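Local coordinates for protein putative Xylose isomerase (PDB 3QXB) that is probably an isomerase of the xylose isomerase-like TIM-barrel family and binds iron and manganese ions, at residues P146-R149 / E150-Y153. Residues are numbered along the deposited sequence; the frame is centred on the assembly and turned at random.
Sequences PARR and EEIY. With ACT (acetate ion), chain P.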
loop_
_atom_site.group_PDB
_atom_site.type_symbol
_atom_site.label_atom_id
_atom_site.label_comp_id
_atom_site.label_asym_id
_atom_site.label_seq_id
_atom_site.Cartn_x
_atom_site.Cartn_y
_atom_site.Cartn_z
ATOM N N PRO A 146 27.823 -1.654 4.563
ATOM C CA PRO A 146 27.794 -3.055 5.046
ATOM C C PRO A 146 27.828 -3.199 6.587
ATOM O O PRO A 146 27.143 -4.081 7.123
ATOM C CB PRO A 146 29.026 -3.685 4.392
ATOM C CG PRO A 146 29.278 -2.848 3.134
ATOM C CD PRO A 146 28.816 -1.451 3.476
ATOM N N ALA A 147 28.572 -2.327 7.272
ATOM C CA ALA A 147 28.633 -2.299 8.745
ATOM C C ALA A 147 27.248 -2.013 9.357
ATOM O O ALA A 147 26.823 -2.675 10.307
ATOM C CB ALA A 147 29.674 -1.233 9.239
ATOM N N ARG A 148 26.567 -1.003 8.823
ATOM C CA ARG A 148 25.213 -0.685 9.262
ATOM C C ARG A 148 24.292 -1.830 8.945
ATOM O O ARG A 148 23.454 -2.179 9.777
ATOM C CB ARG A 148 24.674 0.609 8.614
ATOM C CG ARG A 148 25.246 1.868 9.267
ATOM C CD ARG A 148 24.551 2.219 10.590
ATOM N NE ARG A 148 23.179 2.657 10.368
ATOM C CZ ARG A 148 22.270 2.820 11.330
ATOM N NH1 ARG A 148 22.566 2.607 12.613
ATOM N NH2 ARG A 148 21.060 3.235 11.008
ATOM N N ARG A 149 24.429 -2.418 7.760
ATOM C CA ARG A 149 23.552 -3.523 7.401
ATOM C C ARG A 149 23.673 -4.659 8.420
ATOM O O ARG A 149 22.649 -5.229 8.865
ATOM C CB ARG A 149 23.803 -4.027 5.984
ATOM C CG ARG A 149 23.257 -3.111 4.893
ATOM C CD ARG A 149 23.657 -3.563 3.504
ATOM N NE ARG A 149 22.952 -4.771 3.086
ATOM C CZ ARG A 149 22.118 -4.854 2.050
ATOM N NH1 ARG A 149 21.880 -3.806 1.262
ATOM N NH2 ARG A 149 21.527 -6.010 1.783
ATOM N N GLU A 150 24.912 -4.950 8.818
ATOM C CA GLU A 150 25.193 -6.024 9.758
ATOM C C GLU A 150 24.702 -5.736 11.150
ATOM O O GLU A 150 24.142 -6.604 11.791
ATOM C CB GLU A 150 26.695 -6.347 9.808
ATOM C CG GLU A 150 26.979 -7.605 9.049
ATOM C CD GLU A 150 26.251 -8.823 9.660
ATOM O OE1 GLU A 150 25.945 -8.906 10.903
ATOM O OE2 GLU A 150 25.917 -9.689 8.841
ATOM N N GLU A 151 24.931 -4.513 11.604
ATOM C CA GLU A 151 24.441 -4.076 12.904
ATOM C C GLU A 151 22.902 -4.215 12.989
ATOM O O GLU A 151 22.366 -4.736 13.978
ATOM C CB GLU A 151 24.877 -2.620 13.141
ATOM C CG GLU A 151 24.485 -2.047 14.479
ATOM C CD GLU A 151 24.759 -0.552 14.594
ATOM O OE1 GLU A 151 25.254 0.055 13.626
ATOM O OE2 GLU A 151 24.471 0.003 15.676
ATOM N N ILE A 152 22.225 -3.782 11.934
ATOM C CA ILE A 152 20.754 -3.720 11.905
ATOM C C ILE A 152 20.180 -5.121 11.821
ATOM O O ILE A 152 19.212 -5.474 12.529
ATOM C CB ILE A 152 20.278 -2.789 10.769
ATOM C CG1 ILE A 152 20.739 -1.361 11.057
ATOM C CG2 ILE A 152 18.783 -2.821 10.595
ATOM C CD1 ILE A 152 20.534 -0.430 9.863
ATOM N N TYR A 153 20.824 -5.941 11.003
ATOM C CA TYR A 153 20.433 -7.314 10.847
ATOM C C TYR A 153 20.575 -8.115 12.154
ATOM O O TYR A 153 19.706 -8.928 12.473
ATOM C CB TYR A 153 21.235 -7.974 9.712
ATOM C CG TYR A 153 20.973 -9.442 9.640
ATOM C CD1 TYR A 153 19.704 -9.923 9.357
ATOM C CD2 TYR A 153 21.960 -10.338 9.909
ATOM C CE1 TYR A 153 19.442 -11.289 9.332
ATOM C CE2 TYR A 153 21.716 -11.706 9.896
ATOM C CZ TYR A 153 20.454 -12.170 9.610
ATOM O OH TYR A 153 20.271 -13.525 9.584
HETATM C C ACT P . 22.769 -8.248 5.678
HETATM O O ACT P . 23.950 -8.131 6.148
HETATM O OXT ACT P . 22.404 -7.641 4.615
HETATM C CH3 ACT P . 21.815 -9.141 6.393
#
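Arg148 and Glu151, one turn apart, illustrate how a helix start can arrange its charges. The salt bridge is long, 3.8 Å from Arg148 NH1 to Glu151 OE1, and the guanidinium and carboxylate planes stand 83° apart. Bends at chi2 (-79°) and chi3 (-69°) turn the outer part of the arginine chain forward, toward Ile152, whose CD1 lies over one guanidinium face, near its rim and 3.9 Å from Arg148 NH2. Firmer polar partners are Asp142 and the Pro104 carbonyl; a leucine in place of Arg148 would probably leave Asp142 and Glu151 without their cationic mate. The backbone makes the i to i+4 bonds of an alpha-helix, among them Glu151 N to Ala147 O at 2.9 Å. This is the first part of helix 146-170, which leads from the fourth to the fifth strand of the eight-stranded TIM barrel, on its outer side. An acetate, probably from the crystallisation liquor, lies between Arg149 and Tyr153. Arg149 NE donates to its OXT (3.3 Å) in the guanidinium plane, while NH1 holds the Ala183 carbonyl. The acetate CH3 sits over a face of Tyr153, 3.4 Å from CG. Glu150 OE2 makes a salt bridge to Arg195 and Tyr153 OH a hydrogen bond to Asp199, two residues of helix 190-200.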